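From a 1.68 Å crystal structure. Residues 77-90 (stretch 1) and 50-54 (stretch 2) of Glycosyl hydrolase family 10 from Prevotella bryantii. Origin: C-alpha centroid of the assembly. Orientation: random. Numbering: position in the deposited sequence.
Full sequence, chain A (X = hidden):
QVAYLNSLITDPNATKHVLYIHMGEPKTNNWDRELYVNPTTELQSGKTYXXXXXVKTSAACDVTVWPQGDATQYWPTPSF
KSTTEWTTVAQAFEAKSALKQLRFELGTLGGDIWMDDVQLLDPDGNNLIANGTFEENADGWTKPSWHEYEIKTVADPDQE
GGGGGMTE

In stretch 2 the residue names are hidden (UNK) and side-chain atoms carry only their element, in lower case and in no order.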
ATOM      1  N   THR A  77     -12.168   7.739   2.215  1.00 10.65           N
ATOM      2  CA  THR A  77     -10.852   7.250   1.861  1.00 10.54           C
ATOM      3  C   THR A  77     -10.832   5.731   1.868  1.00  8.27           C
ATOM      4  O   THR A  77     -11.762   5.104   2.378  1.00  9.54           O
ATOM      5  CB  THR A  77      -9.786   7.742   2.850  1.00 11.65           C
ATOM      6  OG1 THR A  77     -10.030   7.138   4.121  1.00 10.12           O
ATOM      7  CG2 THR A  77      -9.788   9.265   2.980  1.00 11.13           C
ATOM      8  N   PRO A  78      -9.760   5.132   1.320  1.00  8.01           N
ATOM      9  CA  PRO A  78      -9.601   3.684   1.454  1.00  9.00           C
ATOM     10  C   PRO A  78      -8.837   3.290   2.718  1.00  7.73           C
ATOM     11  O   PRO A  78      -8.157   2.269   2.721  1.00  9.52           O
ATOM     12  CB  PRO A  78      -8.811   3.308   0.205  1.00  8.12           C
ATOM     13  CG  PRO A  78      -7.942   4.525  -0.053  1.00  8.31           C
ATOM     14  CD  PRO A  78      -8.780   5.717   0.381  1.00  8.46           C
ATOM     15  N   SER A  79      -8.950   4.091   3.774  1.00  9.03           N
ATOM     16  CA  SER A  79      -8.283   3.767   5.033  1.00  8.79           C
ATOM     17  C   SER A  79      -8.756   2.396   5.508  1.00 10.09           C
ATOM     18  O   SER A  79      -9.905   2.006   5.267  1.00 11.05           O
ATOM     19  CB  SER A  79      -8.572   4.828   6.089  1.00  9.94           C
ATOM     20  OG  SER A  79      -7.996   6.065   5.714  1.00  9.61           O
ATOM     21  N   PHE A  80      -7.874   1.663   6.174  1.00  9.57           N
ATOM     22  CA  PHE A  80      -8.199   0.291   6.532  1.00  9.85           C
ATOM     23  C   PHE A  80      -7.608  -0.069   7.881  1.00 11.12           C
ATOM     24  O   PHE A  80      -7.038   0.780   8.574  1.00 11.43           O
ATOM     25  CB  PHE A  80      -7.704  -0.679   5.446  1.00  9.71           C
ATOM     26  CG  PHE A  80      -6.233  -0.568   5.142  1.00  9.03           C
ATOM     27  CD1 PHE A  80      -5.764   0.369   4.233  1.00  7.87           C
ATOM     28  CD2 PHE A  80      -5.319  -1.416   5.751  1.00  9.08           C
ATOM     29  CE1 PHE A  80      -4.418   0.471   3.948  1.00  7.36           C
ATOM     30  CE2 PHE A  80      -3.961  -1.328   5.465  1.00  8.33           C
ATOM     31  CZ  PHE A  80      -3.513  -0.378   4.553  1.00  7.71           C
ATOM     32  N   LYS A  81      -7.756  -1.334   8.257  1.00 12.02           N
ATOM     33  CA  LYS A  81      -7.251  -1.796   9.542  1.00 11.82           C
ATOM     34  C   LYS A  81      -6.275  -2.945   9.347  1.00  9.91           C
ATOM     35  O   LYS A  81      -6.349  -3.679   8.362  1.00 10.46           O
ATOM     36  CB  LYS A  81      -8.406  -2.223  10.454  1.00 16.92           C
ATOM     37  CG  LYS A  81      -9.373  -1.092  10.798  1.00 17.59           C
ATOM     38  CD  LYS A  81     -10.453  -1.564  11.752  1.00 27.46           C
ATOM     39  CE  LYS A  81     -11.404  -0.431  12.115  1.00 30.78           C
ATOM     40  NZ  LYS A  81     -10.800   0.501  13.108  1.00 33.92           N
ATOM     41  N   SER A  82      -5.360  -3.099  10.295  1.00 11.03           N
ATOM     42  CA  SER A  82      -4.389  -4.180  10.243  1.00  9.71           C
ATOM     43  C   SER A  82      -4.342  -4.883  11.592  1.00 12.87           C
ATOM     44  O   SER A  82      -4.678  -4.293  12.618  1.00 15.27           O
ATOM     45  CB  SER A  82      -3.008  -3.656   9.863  1.00  9.73           C
ATOM     46  OG  SER A  82      -2.056  -4.705   9.781  1.00 11.54           O
ATOM     47  N   THR A  83      -3.942  -6.148  11.564  1.00 11.33           N
ATOM     48  CA  THR A  83      -3.748  -6.944  12.773  1.00 13.98           C
ATOM     49  C   THR A  83      -2.379  -7.608  12.707  1.00 13.56           C
ATOM     50  O   THR A  83      -1.629  -7.385  11.762  1.00 11.23           O
ATOM     51  CB  THR A  83      -4.833  -8.028  12.929  1.00 13.81           C
ATOM     52  OG1 THR A  83      -4.647  -9.028  11.916  1.00 15.11           O
ATOM     53  CG2 THR A  83      -6.236  -7.428  12.811  1.00 15.47           C
ATOM     54  N   THR A  84      -2.054  -8.444  13.691  1.00 12.46           N
ATOM     55  CA  THR A  84      -0.732  -9.051  13.735  1.00 13.19           C
ATOM     56  C   THR A  84      -0.625 -10.314  12.874  1.00 13.26           C
ATOM     57  O   THR A  84       0.435 -10.930  12.810  1.00 15.25           O
ATOM     58  CB  THR A  84      -0.330  -9.392  15.175  1.00 16.69           C
ATOM     59  OG1 THR A  84      -1.322 -10.252  15.742  1.00 15.99           O
ATOM     60  CG2 THR A  84      -0.243  -8.114  16.004  1.00 15.88           C
ATOM     61  N   GLU A  85      -1.722 -10.684  12.219  1.00 13.61           N
ATOM     62  CA  GLU A  85      -1.710 -11.760  11.232  1.00 14.31           C
ATOM     63  C   GLU A  85      -2.074 -11.168   9.881  1.00 13.62           C
ATOM     64  O   GLU A  85      -2.802 -10.187   9.832  1.00 12.09           O
ATOM     65  CB  GLU A  85      -2.702 -12.865  11.607  1.00 19.26           C
ATOM     66  CG  GLU A  85      -2.457 -13.468  12.976  1.00 20.00           C
ATOM     67  CD  GLU A  85      -1.140 -14.208  13.049  1.00 30.70           C
ATOM     68  OE1 GLU A  85      -0.722 -14.779  12.018  1.00 34.56           O
ATOM     69  OE2 GLU A  85      -0.516 -14.214  14.131  1.00 37.08           O
ATOM     70  N   TRP A  86      -1.589 -11.758   8.792  1.00 12.20           N
ATOM     71  CA  TRP A  86      -1.999 -11.285   7.467  1.00 11.43           C
ATOM     72  C   TRP A  86      -3.518 -11.286   7.347  1.00 15.49           C
ATOM     73  O   TRP A  86      -4.170 -12.283   7.665  1.00 13.39           O
ATOM     74  CB  TRP A  86      -1.420 -12.154   6.351  1.00 11.20           C
ATOM     75  CG  TRP A  86       0.028 -11.982   6.051  1.00  9.87           C
ATOM     76  CD1 TRP A  86       1.027 -12.876   6.304  1.00 11.88           C
ATOM     77  CD2 TRP A  86       0.644 -10.870   5.396  1.00  9.25           C
ATOM     78  NE1 TRP A  86       2.229 -12.388   5.862  1.00 10.91           N
ATOM     79  CE2 TRP A  86       2.022 -11.159   5.290  1.00  9.41           C
ATOM     80  CE3 TRP A  86       0.165  -9.663   4.878  1.00  9.52           C
ATOM     81  CZ2 TRP A  86       2.926 -10.284   4.702  1.00  8.01           C
ATOM     82  CZ3 TRP A  86       1.067  -8.791   4.296  1.00  8.15           C
ATOM     83  CH2 TRP A  86       2.430  -9.104   4.210  1.00  8.03           C
ATOM     84  N   THR A  87      -4.081 -10.164   6.911  1.00 10.83           N
ATOM     85  CA  THR A  87      -5.495 -10.111   6.549  1.00 10.32           C
ATOM     86  C   THR A  87      -5.652  -9.403   5.220  1.00 12.05           C
ATOM     87  O   THR A  87      -4.796  -8.603   4.841  1.00 10.84           O
ATOM     88  CB  THR A  87      -6.357  -9.362   7.578  1.00 12.23           C
ATOM     89  OG1 THR A  87      -5.914  -8.002   7.677  1.00 13.66           O
ATOM     90  CG2 THR A  87      -6.286 -10.030   8.944  1.00 15.31           C
ATOM     91  N   THR A  88      -6.763  -9.673   4.538  1.00 11.93           N
ATOM     92  CA  THR A  88      -7.043  -9.010   3.268  1.00 13.45           C
ATOM     93  C   THR A  88      -7.903  -7.778   3.469  1.00 13.16           C
ATOM     94  O   THR A  88      -8.772  -7.733   4.342  1.00 16.71           O
ATOM     95  CB  THR A  88      -7.742  -9.940   2.282  1.00 18.00           C
ATOM     96  OG1 THR A  88      -8.988 -10.361   2.843  1.00 26.14           O
ATOM     97  CG2 THR A  88      -6.869 -11.143   1.997  1.00 16.29           C
ATOM     98  N   VAL A  89      -7.633  -6.777   2.644  1.00 11.19           N
ATOM     99  CA  VAL A  89      -8.268  -5.479   2.705  1.00 12.00           C
ATOM    100  C   VAL A  89      -8.955  -5.213   1.381  1.00 10.95           C
ATOM    101  O   VAL A  89      -8.382  -5.490   0.326  1.00  9.79           O
ATOM    102  CB  VAL A  89      -7.225  -4.360   2.970  1.00 13.17           C
ATOM    103  CG1 VAL A  89      -7.805  -2.968   2.679  1.00 11.64           C
ATOM    104  CG2 VAL A  89      -6.664  -4.471   4.383  1.00 14.71           C
ATOM    105  N   ALA A  90     -10.176  -4.691   1.436  1.00 10.21           N
ATOM    106  CA  ALA A  90     -10.829  -4.165   0.246  1.00 10.93           C
ATOM    107  C   ALA A  90     -11.672  -2.972   0.658  1.00 14.88           C
ATOM    108  O   ALA A  90     -12.688  -3.128   1.341  1.00 18.82           O
ATOM    109  CB  ALA A  90     -11.688  -5.230  -0.437  1.00 14.29           C
ATOM    110  N   UNK A  50     -11.327   1.081  -5.683  1.00  9.06           N
ATOM    111  CA  UNK A  50     -11.239   0.091  -4.613  1.00  9.68           C
ATOM    112  C   UNK A  50      -9.789  -0.273  -4.350  1.00  8.60           C
ATOM    113  O   UNK A  50      -9.083  -0.754  -5.240  1.00  9.51           O
ATOM    114  c   UNK A  50     -12.042  -1.183  -4.957  1.00 11.06           C
ATOM    115  o   UNK A  50     -13.422  -0.846  -5.128  1.00 12.85           O
ATOM    116  c   UNK A  50     -11.919  -2.224  -3.848  1.00 11.93           C
ATOM    117  N   UNK A  51      -9.333  -0.009  -3.127  1.00  7.64           N
ATOM    118  CA  UNK A  51      -7.989  -0.401  -2.723  1.00  7.88           C
ATOM    119  C   UNK A  51      -8.031  -1.825  -2.186  1.00  8.61           C
ATOM    120  O   UNK A  51      -8.778  -2.105  -1.256  1.00  9.68           O
ATOM    121  c   UNK A  51      -7.445   0.554  -1.648  1.00  7.89           C
ATOM    122  c   UNK A  51      -4.963   0.414  -2.156  1.00  9.56           C
ATOM    123  c   UNK A  51      -6.049   0.241  -1.098  1.00  7.54           C
ATOM    124  c   UNK A  51      -5.736   1.119   0.119  1.00  7.90           C
ATOM    125  N   UNK A  52      -7.245  -2.723  -2.776  1.00  8.20           N
ATOM    126  CA  UNK A  52      -7.101  -4.075  -2.241  1.00  8.93           C
ATOM    127  C   UNK A  52      -5.663  -4.322  -1.862  1.00  8.43           C
ATOM    128  O   UNK A  52      -4.752  -3.870  -2.559  1.00  8.42           O
ATOM    129  c   UNK A  52      -8.975  -5.067  -3.669  1.00 12.41           C
ATOM    130  c   UNK A  52      -9.278  -6.256  -4.595  1.00 14.48           C
ATOM    131  c   UNK A  52      -7.532  -5.130  -3.263  1.00  9.49           C
ATOM    132  n   UNK A  52     -10.932  -7.367  -6.041  1.00 20.00           N
ATOM    133  c   UNK A  52     -10.692  -6.222  -5.100  1.00 18.20           C
ATOM    134  N   UNK A  53      -5.450  -5.078  -0.790  1.00  8.09           N
ATOM    135  CA  UNK A  53      -4.103  -5.492  -0.414  1.00  6.81           C
ATOM    136  C   UNK A  53      -4.186  -6.522   0.699  1.00  7.83           C
ATOM    137  O   UNK A  53      -5.275  -6.795   1.208  1.00  9.76           O
ATOM    138  c   UNK A  53      -4.282  -2.158   0.991  1.00 13.88           C
ATOM    139  c   UNK A  53      -3.696  -3.527   1.289  1.00  9.35           C
ATOM    140  c   UNK A  53      -2.505  -3.419   2.243  1.00 12.39           C
ATOM    141  c   UNK A  53      -3.270  -4.275   0.018  1.00  9.14           C
ATOM    142  N   UNK A  54      -3.054  -7.122   1.055  1.00  8.34           N
ATOM    143  CA  UNK A  54      -2.982  -7.800   2.346  1.00 10.04           C
ATOM    144  C   UNK A  54      -1.979  -7.047   3.203  1.00  9.73           C
ATOM    145  O   UNK A  54      -1.017  -6.470   2.692  1.00  9.59           O
ATOM    146  n   UNK A  54       0.961 -12.792   2.678  1.00 11.99           N
ATOM    147  c   UNK A  54      -1.025 -11.125   1.547  1.00 10.44           C
ATOM    148  c   UNK A  54       1.214 -12.159   1.539  1.00  9.03           C
ATOM    149  n   UNK A  54       0.286 -11.391   0.978  1.00  9.89           N
ATOM    150  c   UNK A  54      -1.294  -9.601   1.542  1.00 10.09           C
ATOM    151  c   UNK A  54      -2.611  -9.287   2.221  1.00  9.17           C
ATOM    152  n   UNK A  54       2.388 -12.310   0.947  1.00 10.66           N
TER

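Position 50 carries three side-chain atoms, two carbons and one oxygen. The carbon bonded to CA holds both the oxygen and the other carbon, a beta-branched hydroxyl pattern. The CA-to-CB bond points sideways, and the closest approach to stretch 1 is from the methyl carbon to CB of Ala-90, at 4.6 Å. The branching identifies Thr-50.

Position 51 has four carbons, forked at the second, with no heteroatom. Its CB lies 3.6 Å from CB of Pro-78, and one terminal methyl lies 4.1 Å from CE1 of Phe-80. A fork one carbon beyond CB means leucine rather than isoleucine, so this is Leu-51, with chi1 t and chi2 p. Its backbone O also receives a CA-H...O contact from CA of Ala-90, at 3.3 Å.

Position 52 shows four carbons in a row ending in nitrogen, an unbranched amine. The carbon after CB sits 4.2 Å from CB of Ala-90, while the end leads away from stretch 1. This is Lys-52, its chi2 to chi4 all t; CA of Lys-52 lies 3.2 Å from O of Val-89, a further CA-H...O contact.

Position 53 again has four carbons forked at the second. One methyl lies over a face of the Phe-80 ring, 4.2 Å from its centroid and 23° off the normal; the other is 3.9 Å from CZ of Phe-80. These atoms make Leu-53. The methyl over the ring is CD2, which also lies 4.0 Å from CG1 of Val-89.

Position 54 has three carbons, a nitrogen, then a carbon bearing two more nitrogens: a guanidinium. Its central carbon is 3.9 Å from the centroid of the six-membered ring of Trp-86 and 9° off the normal, a cation-pi arrangement over the face. This is Arg-54. Its NH1 is 3.3 Å from CE2 of Trp-86; NH1 and NE1 of Trp-86, 3.5 Å apart, are both donors and do not bond.

The contact is built on antiparallel strands whose directions differ by 173°. Leu-53 N donates to Val-89 O at 3.2 Å and Val-89 N donates to Leu-53 O at 2.8 Å, with angles of 155° and 154°, so this pair fixes the register. Thr-88 with Arg-54 and Ala-90 with Lys-52 are the flanking non-hydrogen-bonded pairs. Val-89 and Leu-53 point to one face, where Phe-80 adds its ring to the apolar packing; Arg-54 points to the other and reaches Trp-86. Together the stretches bury 586 Å².

Stretch 2 50-54: TLKLR
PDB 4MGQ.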